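Telomerase reverse transcriptase (Candida albicans SC5314, PDB 6ZDQ) probably extends chromosome ends as the reverse transcriptase subunit of telomerase, copying a template within the enzyme's RNA component into telomeric DNA repeats. Local coordinates at residues Asn172-Ser184 against Glu190-Leu202. Residues are numbered along the deposited sequence; the frame is centred on the assembly and turned at random.
Sequences NILRSFWYITETS and ELNYFPQYLWKEL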
ATOM      1  N   ASN A 172       2.053 -17.301  15.468  1.00 94.42           N
ATOM      2  CA  ASN A 172       1.742 -18.684  15.125  1.00104.20           C
ATOM      3  C   ASN A 172       0.343 -19.087  15.575  1.00105.80           C
ATOM      4  O   ASN A 172      -0.225 -20.034  15.022  1.00101.90           O
ATOM      5  CB  ASN A 172       2.782 -19.625  15.738  1.00118.23           C
ATOM      6  CG  ASN A 172       2.760 -21.010  15.118  1.00127.61           C
ATOM      7  OD1 ASN A 172       2.215 -21.209  14.032  1.00129.71           O
ATOM      8  ND2 ASN A 172       3.360 -21.976  15.806  1.00134.82           N
ATOM      9  N   ILE A 173      -0.226 -18.383  16.557  1.00114.10           N
ATOM     10  CA  ILE A 173      -1.608 -18.638  16.948  1.00 89.81           C
ATOM     11  C   ILE A 173      -2.567 -18.099  15.895  1.00103.16           C
ATOM     12  O   ILE A 173      -3.553 -18.756  15.540  1.00101.28           O
ATOM     13  CB  ILE A 173      -1.889 -18.037  18.338  1.00 79.74           C
ATOM     14  CG1 ILE A 173      -1.114 -18.794  19.418  1.00 79.72           C
ATOM     15  CG2 ILE A 173      -3.380 -18.046  18.640  1.00 79.96           C
ATOM     16  CD1 ILE A 173      -1.292 -18.225  20.807  1.00 78.93           C
ATOM     17  N   LEU A 174      -2.296 -16.897  15.380  1.00 90.51           N
ATOM     18  CA  LEU A 174      -3.155 -16.309  14.355  1.00 86.96           C
ATOM     19  C   LEU A 174      -3.188 -17.170  13.097  1.00 96.24           C
ATOM     20  O   LEU A 174      -4.258 -17.421  12.530  1.00 82.63           O
ATOM     21  CB  LEU A 174      -2.678 -14.895  14.025  1.00 84.74           C
ATOM     22  CG  LEU A 174      -2.723 -13.881  15.165  1.00 79.89           C
ATOM     23  CD1 LEU A 174      -2.018 -12.609  14.743  1.00107.90           C
ATOM     24  CD2 LEU A 174      -4.159 -13.593  15.566  1.00 93.35           C
ATOM     25  N   ARG A 175      -2.017 -17.621  12.637  1.00 87.08           N
ATOM     26  CA  ARG A 175      -1.953 -18.429  11.424  1.00 83.30           C
ATOM     27  C   ARG A 175      -2.682 -19.757  11.589  1.00 92.07           C
ATOM     28  O   ARG A 175      -3.239 -20.283  10.619  1.00 96.35           O
ATOM     29  CB  ARG A 175      -0.497 -18.677  11.030  1.00 98.99           C
ATOM     30  CG  ARG A 175       0.362 -17.425  11.003  1.00123.02           C
ATOM     31  CD  ARG A 175       1.829 -17.763  10.795  1.00113.37           C
ATOM     32  NE  ARG A 175       2.700 -16.654  11.176  1.00125.17           N
ATOM     33  CZ  ARG A 175       3.012 -15.639  10.377  1.00130.61           C
ATOM     34  NH1 ARG A 175       2.526 -15.590   9.144  1.00134.31           N
ATOM     35  NH2 ARG A 175       3.810 -14.673  10.810  1.00103.40           N
ATOM     36  N   SER A 176      -2.679 -20.316  12.802  1.00107.17           N
ATOM     37  CA  SER A 176      -3.297 -21.621  13.025  1.00115.58           C
ATOM     38  C   SER A 176      -4.798 -21.585  12.761  1.00101.53           C
ATOM     39  O   SER A 176      -5.373 -22.566  12.275  1.00101.10           O
ATOM     40  CB  SER A 176      -3.020 -22.096  14.451  1.00110.78           C
ATOM     41  OG  SER A 176      -1.628 -22.208  14.692  1.00125.99           O
ATOM     42  N   PHE A 177      -5.450 -20.468  13.078  1.00108.19           N
ATOM     43  CA  PHE A 177      -6.897 -20.358  12.952  1.00 97.69           C
ATOM     44  C   PHE A 177      -7.359 -19.487  11.792  1.00 85.68           C
ATOM     45  O   PHE A 177      -8.409 -19.769  11.213  1.00 99.35           O
ATOM     46  CB  PHE A 177      -7.501 -19.809  14.251  1.00 90.86           C
ATOM     47  CG  PHE A 177      -7.254 -20.681  15.451  1.00 96.64           C
ATOM     48  CD1 PHE A 177      -8.132 -21.703  15.772  1.00 86.14           C
ATOM     49  CD2 PHE A 177      -6.146 -20.477  16.258  1.00 95.32           C
ATOM     50  CE1 PHE A 177      -7.909 -22.505  16.874  1.00 86.33           C
ATOM     51  CE2 PHE A 177      -5.919 -21.278  17.362  1.00 84.83           C
ATOM     52  CZ  PHE A 177      -6.802 -22.293  17.669  1.00 85.10           C
ATOM     53  N   TRP A 178      -6.607 -18.452  11.426  1.00103.10           N
ATOM     54  CA  TRP A 178      -7.050 -17.505  10.414  1.00103.13           C
ATOM     55  C   TRP A 178      -5.990 -17.329   9.340  1.00100.85           C
ATOM     56  O   TRP A 178      -4.789 -17.347   9.628  1.00 87.01           O
ATOM     57  CB  TRP A 178      -7.376 -16.138  11.029  1.00 84.48           C
ATOM     58  CG  TRP A 178      -8.495 -16.160  12.020  1.00 94.56           C
ATOM     59  CD1 TRP A 178      -9.833 -16.161  11.750  1.00 86.01           C
ATOM     60  CD2 TRP A 178      -8.374 -16.168  13.447  1.00 90.17           C
ATOM     61  NE1 TRP A 178     -10.552 -16.175  12.921  1.00 86.13           N
ATOM     62  CE2 TRP A 178      -9.680 -16.180  13.977  1.00 84.82           C
ATOM     63  CE3 TRP A 178      -7.288 -16.169  14.328  1.00 95.80           C
ATOM     64  CZ2 TRP A 178      -9.928 -16.193  15.347  1.00 88.29           C
ATOM     65  CZ3 TRP A 178      -7.536 -16.184  15.688  1.00111.42           C
ATOM     66  CH2 TRP A 178      -8.846 -16.195  16.184  1.00 90.86           C
ATOM     67  N   TYR A 179      -6.445 -17.166   8.099  1.00 86.76           N
ATOM     68  CA  TYR A 179      -5.589 -16.735   7.001  1.00106.24           C
ATOM     69  C   TYR A 179      -5.622 -15.211   6.962  1.00109.52           C
ATOM     70  O   TYR A 179      -6.650 -14.613   6.628  1.00104.24           O
ATOM     71  CB  TYR A 179      -6.053 -17.333   5.675  1.00100.28           C
ATOM     72  CG  TYR A 179      -5.275 -16.840   4.473  1.00107.52           C
ATOM     73  CD1 TYR A 179      -4.110 -17.476   4.066  1.00113.20           C
ATOM     74  CD2 TYR A 179      -5.708 -15.738   3.745  1.00101.85           C
ATOM     75  CE1 TYR A 179      -3.396 -17.027   2.967  1.00104.71           C
ATOM     76  CE2 TYR A 179      -5.000 -15.282   2.650  1.00 99.18           C
ATOM     77  CZ  TYR A 179      -3.847 -15.930   2.264  1.00105.06           C
ATOM     78  OH  TYR A 179      -3.143 -15.478   1.171  1.00113.96           O
ATOM     79  N   ILE A 180      -4.501 -14.584   7.302  1.00 86.07           N
ATOM     80  CA  ILE A 180      -4.420 -13.132   7.389  1.00 85.66           C
ATOM     81  C   ILE A 180      -3.933 -12.588   6.053  1.00101.36           C
ATOM     82  O   ILE A 180      -2.895 -13.019   5.537  1.00114.49           O
ATOM     83  CB  ILE A 180      -3.490 -12.698   8.535  1.00 83.86           C
ATOM     84  CG1 ILE A 180      -3.818 -13.464   9.819  1.00 88.77           C
ATOM     85  CG2 ILE A 180      -3.609 -11.207   8.778  1.00 83.91           C
ATOM     86  CD1 ILE A 180      -2.889 -14.630  10.099  1.00 88.85           C
ATOM     87  N   THR A 181      -4.681 -11.641   5.489  1.00 98.14           N
ATOM     88  CA  THR A 181      -4.335 -11.054   4.204  1.00103.81           C
ATOM     89  C   THR A 181      -4.708  -9.579   4.197  1.00110.46           C
ATOM     90  O   THR A 181      -5.570  -9.129   4.955  1.00112.35           O
ATOM     91  CB  THR A 181      -5.033 -11.773   3.040  1.00106.08           C
ATOM     92  OG1 THR A 181      -4.669 -11.146   1.803  1.00110.32           O
ATOM     93  CG2 THR A 181      -6.546 -11.718   3.206  1.00 94.76           C
ATOM     94  N   GLU A 182      -4.039  -8.831   3.325  1.00 90.51           N
ATOM     95  CA  GLU A 182      -4.337  -7.419   3.148  1.00 89.95           C
ATOM     96  C   GLU A 182      -5.517  -7.239   2.202  1.00 91.29           C
ATOM     97  O   GLU A 182      -5.723  -8.024   1.273  1.00 91.72           O
ATOM     98  CB  GLU A 182      -3.119  -6.674   2.600  1.00 93.58           C
ATOM     99  CG  GLU A 182      -1.941  -6.598   3.555  1.00124.48           C
ATOM    100  CD  GLU A 182      -0.714  -5.974   2.917  1.00139.05           C
ATOM    101  OE1 GLU A 182      -0.277  -6.470   1.858  1.00140.84           O
ATOM    102  OE2 GLU A 182      -0.193  -4.982   3.469  1.00139.18           O
ATOM    103  N   THR A 183      -6.304  -6.198   2.455  1.00 96.39           N
ATOM    104  CA  THR A 183      -7.395  -5.849   1.561  1.00 95.51           C
ATOM    105  C   THR A 183      -6.867  -5.053   0.373  1.00107.14           C
ATOM    106  O   THR A 183      -5.828  -4.392   0.454  1.00123.47           O
ATOM    107  CB  THR A 183      -8.465  -5.044   2.302  1.00 94.55           C
ATOM    108  OG1 THR A 183      -9.530  -4.718   1.400  1.00120.43           O
ATOM    109  CG2 THR A 183      -7.874  -3.761   2.869  1.00120.67           C
ATOM    110  N   SER A 184      -7.594  -5.127  -0.744  1.00120.30           N
ATOM    111  CA  SER A 184      -7.179  -4.416  -1.946  1.00113.56           C
ATOM    112  C   SER A 184      -7.354  -2.908  -1.831  1.00131.91           C
ATOM    113  O   SER A 184      -6.859  -2.179  -2.697  1.00143.52           O
ATOM    114  CB  SER A 184      -7.959  -4.924  -3.160  1.00103.84           C
ATOM    115  OG  SER A 184      -9.036  -4.056  -3.463  1.00104.26           O
ATOM    116  N   GLU A 190      -6.700  -1.871   6.842  1.00126.51           N
ATOM    117  CA  GLU A 190      -7.092  -2.900   7.793  1.00127.05           C
ATOM    118  C   GLU A 190      -6.941  -4.284   7.171  1.00118.55           C
ATOM    119  O   GLU A 190      -7.087  -4.465   5.959  1.00115.66           O
ATOM    120  CB  GLU A 190      -8.536  -2.682   8.249  1.00124.45           C
ATOM    121  CG  GLU A 190      -8.922  -3.437   9.511  1.00136.01           C
ATOM    122  CD  GLU A 190     -10.368  -3.206   9.907  1.00153.18           C
ATOM    123  OE1 GLU A 190     -11.195  -2.938   9.010  1.00163.52           O
ATOM    124  OE2 GLU A 190     -10.678  -3.286  11.114  1.00167.53           O
ATOM    125  N   LEU A 191      -6.641  -5.264   8.017  1.00105.38           N
ATOM    126  CA  LEU A 191      -6.473  -6.642   7.583  1.00 98.11           C
ATOM    127  C   LEU A 191      -7.787  -7.410   7.701  1.00 95.89           C
ATOM    128  O   LEU A 191      -8.685  -7.045   8.463  1.00 88.58           O
ATOM    129  CB  LEU A 191      -5.386  -7.338   8.404  1.00 94.69           C
ATOM    130  CG  LEU A 191      -3.951  -6.841   8.217  1.00 88.61           C
ATOM    131  CD1 LEU A 191      -2.990  -7.593   9.124  1.00 84.95           C
ATOM    132  CD2 LEU A 191      -3.535  -6.983   6.766  1.00102.13           C
ATOM    133  N   ASN A 192      -7.889  -8.485   6.924  1.00 91.14           N
ATOM    134  CA  ASN A 192      -9.033  -9.386   6.959  1.00 89.08           C
ATOM    135  C   ASN A 192      -8.592 -10.734   7.508  1.00102.09           C
ATOM    136  O   ASN A 192      -7.611 -11.313   7.028  1.00 91.43           O
ATOM    137  CB  ASN A 192      -9.647  -9.559   5.568  1.00 90.00           C
ATOM    138  CG  ASN A 192     -10.426  -8.342   5.117  1.00 91.60           C
ATOM    139  OD1 ASN A 192     -10.804  -7.495   5.926  1.00 97.57           O
ATOM    140  ND2 ASN A 192     -10.682  -8.255   3.818  1.00 92.86           N
ATOM    141  N   TYR A 193      -9.314 -11.227   8.510  1.00101.70           N
ATOM    142  CA  TYR A 193      -9.009 -12.497   9.167  1.00 86.35           C
ATOM    143  C   TYR A 193     -10.061 -13.518   8.740  1.00 88.43           C
ATOM    144  O   TYR A 193     -11.125 -13.630   9.350  1.00109.98           O
ATOM    145  CB  TYR A 193      -8.968 -12.328  10.682  1.00 85.45           C
ATOM    146  CG  TYR A 193      -7.841 -11.443  11.166  1.00 96.15           C
ATOM    147  CD1 TYR A 193      -7.988 -10.063  11.216  1.00 91.66           C
ATOM    148  CD2 TYR A 193      -6.630 -11.989  11.572  1.00 93.12           C
ATOM    149  CE1 TYR A 193      -6.960  -9.250  11.657  1.00 84.23           C
ATOM    150  CE2 TYR A 193      -5.597 -11.185  12.014  1.00 88.10           C
ATOM    151  CZ  TYR A 193      -5.767  -9.817  12.054  1.00 86.97           C
ATOM    152  OH  TYR A 193      -4.740  -9.013  12.494  1.00 86.48           O
ATOM    153  N   PHE A 194      -9.753 -14.265   7.687  1.00 87.90           N
ATOM    154  CA  PHE A 194     -10.647 -15.319   7.215  1.00 96.50           C
ATOM    155  C   PHE A 194     -10.332 -16.626   7.934  1.00104.13           C
ATOM    156  O   PHE A 194      -9.162 -17.018   8.001  1.00115.77           O
ATOM    157  CB  PHE A 194     -10.515 -15.515   5.711  1.00 90.08           C
ATOM    158  CG  PHE A 194     -11.090 -14.389   4.903  1.00106.15           C
ATOM    159  CD1 PHE A 194     -12.441 -14.360   4.600  1.00107.29           C
ATOM    160  CD2 PHE A 194     -10.284 -13.358   4.450  1.00 96.73           C
ATOM    161  CE1 PHE A 194     -12.977 -13.325   3.859  1.00119.47           C
ATOM    162  CE2 PHE A 194     -10.816 -12.320   3.706  1.00102.49           C
ATOM    163  CZ  PHE A 194     -12.164 -12.305   3.413  1.00101.85           C
ATOM    164  N   PRO A 195     -11.332 -17.306   8.497  1.00102.45           N
ATOM    165  CA  PRO A 195     -11.075 -18.596   9.146  1.00105.96           C
ATOM    166  C   PRO A 195     -10.402 -19.573   8.192  1.00 94.40           C
ATOM    167  O   PRO A 195     -10.749 -19.656   7.013  1.00 99.54           O
ATOM    168  CB  PRO A 195     -12.474 -19.072   9.548  1.00 91.18           C
ATOM    169  CG  PRO A 195     -13.257 -17.812   9.711  1.00 91.37           C
ATOM    170  CD  PRO A 195     -12.733 -16.879   8.652  1.00103.38           C
ATOM    171  N   GLN A 196      -9.430 -20.318   8.725  1.00 91.58           N
ATOM    172  CA  GLN A 196      -8.574 -21.147   7.881  1.00 94.43           C
ATOM    173  C   GLN A 196      -9.376 -22.206   7.131  1.00103.15           C
ATOM    174  O   GLN A 196      -9.157 -22.422   5.934  1.00127.76           O
ATOM    175  CB  GLN A 196      -7.481 -21.797   8.727  1.00 89.28           C
ATOM    176  CG  GLN A 196      -6.272 -22.256   7.927  1.00 96.66           C
ATOM    177  CD  GLN A 196      -5.487 -21.098   7.340  1.00 97.87           C
ATOM    178  OE1 GLN A 196      -5.243 -21.047   6.134  1.00129.07           O
ATOM    179  NE2 GLN A 196      -5.080 -20.164   8.192  1.00 87.12           N
ATOM    180  N   TYR A 197     -10.299 -22.884   7.817  1.00 99.62           N
ATOM    181  CA  TYR A 197     -11.105 -23.897   7.141  1.00115.76           C
ATOM    182  C   TYR A 197     -12.020 -23.280   6.090  1.00112.89           C
ATOM    183  O   TYR A 197     -12.268 -23.896   5.049  1.00126.49           O
ATOM    184  CB  TYR A 197     -11.915 -24.702   8.160  1.00 96.33           C
ATOM    185  CG  TYR A 197     -13.083 -23.960   8.765  1.00 96.45           C
ATOM    186  CD1 TYR A 197     -12.890 -23.020   9.768  1.00114.39           C
ATOM    187  CD2 TYR A 197     -14.381 -24.213   8.344  1.00 98.59           C
ATOM    188  CE1 TYR A 197     -13.959 -22.343  10.327  1.00125.81           C
ATOM    189  CE2 TYR A 197     -15.454 -23.543   8.896  1.00105.91           C
ATOM    190  CZ  TYR A 197     -15.238 -22.608   9.887  1.00114.67           C
ATOM    191  OH  TYR A 197     -16.304 -21.937  10.440  1.00102.81           O
ATOM    192  N   LEU A 198     -12.531 -22.070   6.341  1.00118.66           N
ATOM    193  CA  LEU A 198     -13.366 -21.401   5.346  1.00107.60           C
ATOM    194  C   LEU A 198     -12.542 -20.935   4.151  1.00123.72           C
ATOM    195  O   LEU A 198     -13.016 -20.981   3.011  1.00127.12           O
ATOM    196  CB  LEU A 198     -14.097 -20.219   5.982  1.00111.57           C
ATOM    197  CG  LEU A 198     -15.250 -20.544   6.932  1.00111.59           C
ATOM    198  CD1 LEU A 198     -15.861 -19.268   7.490  1.00112.62           C
ATOM    199  CD2 LEU A 198     -16.301 -21.376   6.219  1.00131.34           C
ATOM    200  N   TRP A 199     -11.310 -20.477   4.396  1.00120.43           N
ATOM    201  CA  TRP A 199     -10.492 -19.921   3.319  1.00 97.59           C
ATOM    202  C   TRP A 199     -10.172 -20.963   2.256  1.00112.52           C
ATOM    203  O   TRP A 199     -10.211 -20.664   1.057  1.00113.29           O
ATOM    204  CB  TRP A 199      -9.203 -19.326   3.884  1.00105.29           C
ATOM    205  CG  TRP A 199      -8.225 -18.918   2.818  1.00126.29           C
ATOM    206  CD1 TRP A 199      -7.147 -19.630   2.377  1.00117.61           C
ATOM    207  CD2 TRP A 199      -8.248 -17.709   2.048  1.00 99.24           C
ATOM    208  NE1 TRP A 199      -6.494 -18.937   1.387  1.00 92.02           N
ATOM    209  CE2 TRP A 199      -7.150 -17.755   1.166  1.00100.58           C
ATOM    210  CE3 TRP A 199      -9.088 -16.591   2.023  1.00102.75           C
ATOM    211  CZ2 TRP A 199      -6.871 -16.726   0.268  1.00124.52           C
ATOM    212  CZ3 TRP A 199      -8.809 -15.570   1.130  1.00105.70           C
ATOM    213  CH2 TRP A 199      -7.709 -15.645   0.265  1.00120.97           C
ATOM    214  N   LYS A 200      -9.839 -22.188   2.674  1.00110.29           N
ATOM    215  CA  LYS A 200      -9.503 -23.234   1.710  1.00101.09           C
ATOM    216  C   LYS A 200     -10.664 -23.514   0.762  1.00109.53           C
ATOM    217  O   LYS A 200     -10.450 -23.808  -0.421  1.00100.10           O
ATOM    218  CB  LYS A 200      -9.081 -24.507   2.442  1.00114.05           C
ATOM    219  CG  LYS A 200      -7.732 -24.396   3.139  1.00124.92           C
ATOM    220  CD  LYS A 200      -7.393 -25.676   3.887  1.00146.47           C
ATOM    221  CE  LYS A 200      -5.996 -25.612   4.487  1.00126.65           C
ATOM    222  NZ  LYS A 200      -5.830 -24.443   5.395  1.00121.45           N
ATOM    223  N   GLU A 201     -11.901 -23.430   1.261  1.00113.10           N
ATOM    224  CA  GLU A 201     -13.062 -23.589   0.389  1.00123.20           C
ATOM    225  C   GLU A 201     -13.192 -22.418  -0.578  1.00114.58           C
ATOM    226  O   GLU A 201     -13.445 -22.611  -1.773  1.00120.87           O
ATOM    227  CB  GLU A 201     -14.336 -23.739   1.222  1.00123.16           C
ATOM    228  CG  GLU A 201     -14.553 -25.131   1.800  1.00117.08           C
ATOM    229  CD  GLU A 201     -15.880 -25.262   2.526  1.00117.41           C
ATOM    230  OE1 GLU A 201     -16.080 -24.561   3.540  1.00111.36           O
ATOM    231  OE2 GLU A 201     -16.725 -26.065   2.076  1.00125.20           O
ATOM    232  N   LEU A 202     -13.028 -21.191  -0.075  1.00118.30           N
ATOM    233  CA  LEU A 202     -13.087 -20.016  -0.941  1.00 99.81           C
ATOM    234  C   LEU A 202     -11.962 -20.024  -1.968  1.00107.77           C
ATOM    235  O   LEU A 202     -12.185 -19.721  -3.148  1.00107.31           O
ATOM    236  CB  LEU A 202     -13.031 -18.741  -0.098  1.00 98.27           C
ATOM    237  CG  LEU A 202     -14.256 -18.439   0.763  1.00 98.87           C
ATOM    238  CD1 LEU A 202     -13.963 -17.294   1.713  1.00105.84           C
ATOM    239  CD2 LEU A 202     -15.451 -18.114  -0.117  1.00100.99           C
TER
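Tyr179 lies flat on Trp199 in a face-to-face stack, its ring centroid 3.9 Å from that of the indole's five-membered ring and the planes 11° apart. The tyrosine is displaced toward the benzo part of the indole, where its CE2 meets Trp199 CZ2, while its CB sits over the five-membered ring in a CH-pi contact. Both side chains hold CG anti to the backbone N (chi1 175° for Tyr179), which carries the strand's ring and the helix's ring into overlap. Beyond them, on the same side of the hairpin, Thr181 CG2 faces the edge of the Phe194 ring. The other side is apolar around Tyr193: Ile180 CG1 packs obliquely against its ring, 3.6 Å from CD2, and Ile180 CG2 touches Leu191 CD1. Trp178 brings CD1 to within 4.1 Å of Tyr193 CB, and the edge of its indole meets the Phe194-Pro195 peptide.

Antiparallel pairing of 178-182 with 191-195 sets this alternation. Tyr179 N donates to Phe194 O at 2.7 Å, and Phe194 N returns a longer bond to Tyr179 O, at 3.3 Å. At Thr181 and Asn192, the bond from Asn192 N to Thr181 O is nearly straight (179°), whereas the return bond is weak. Pro195 occupies the N-cap position of helix 196-214, and Gln196 N donates to Phe177 O at 2.7 Å, tying that helix's first turn to the end of helix 148-177.

The contact is thus a beta hairpin joining helices 148-177 and 196-214 within the telomerase RNA-binding domain, about 12 Å from the nearest atom of bound nucleic acid. Helix 77-91 packs on Trp178 and Tyr193 through Val80 and Ile77; strand 229-236 meets Thr181 and Trp199 through Ile235 and Leu234.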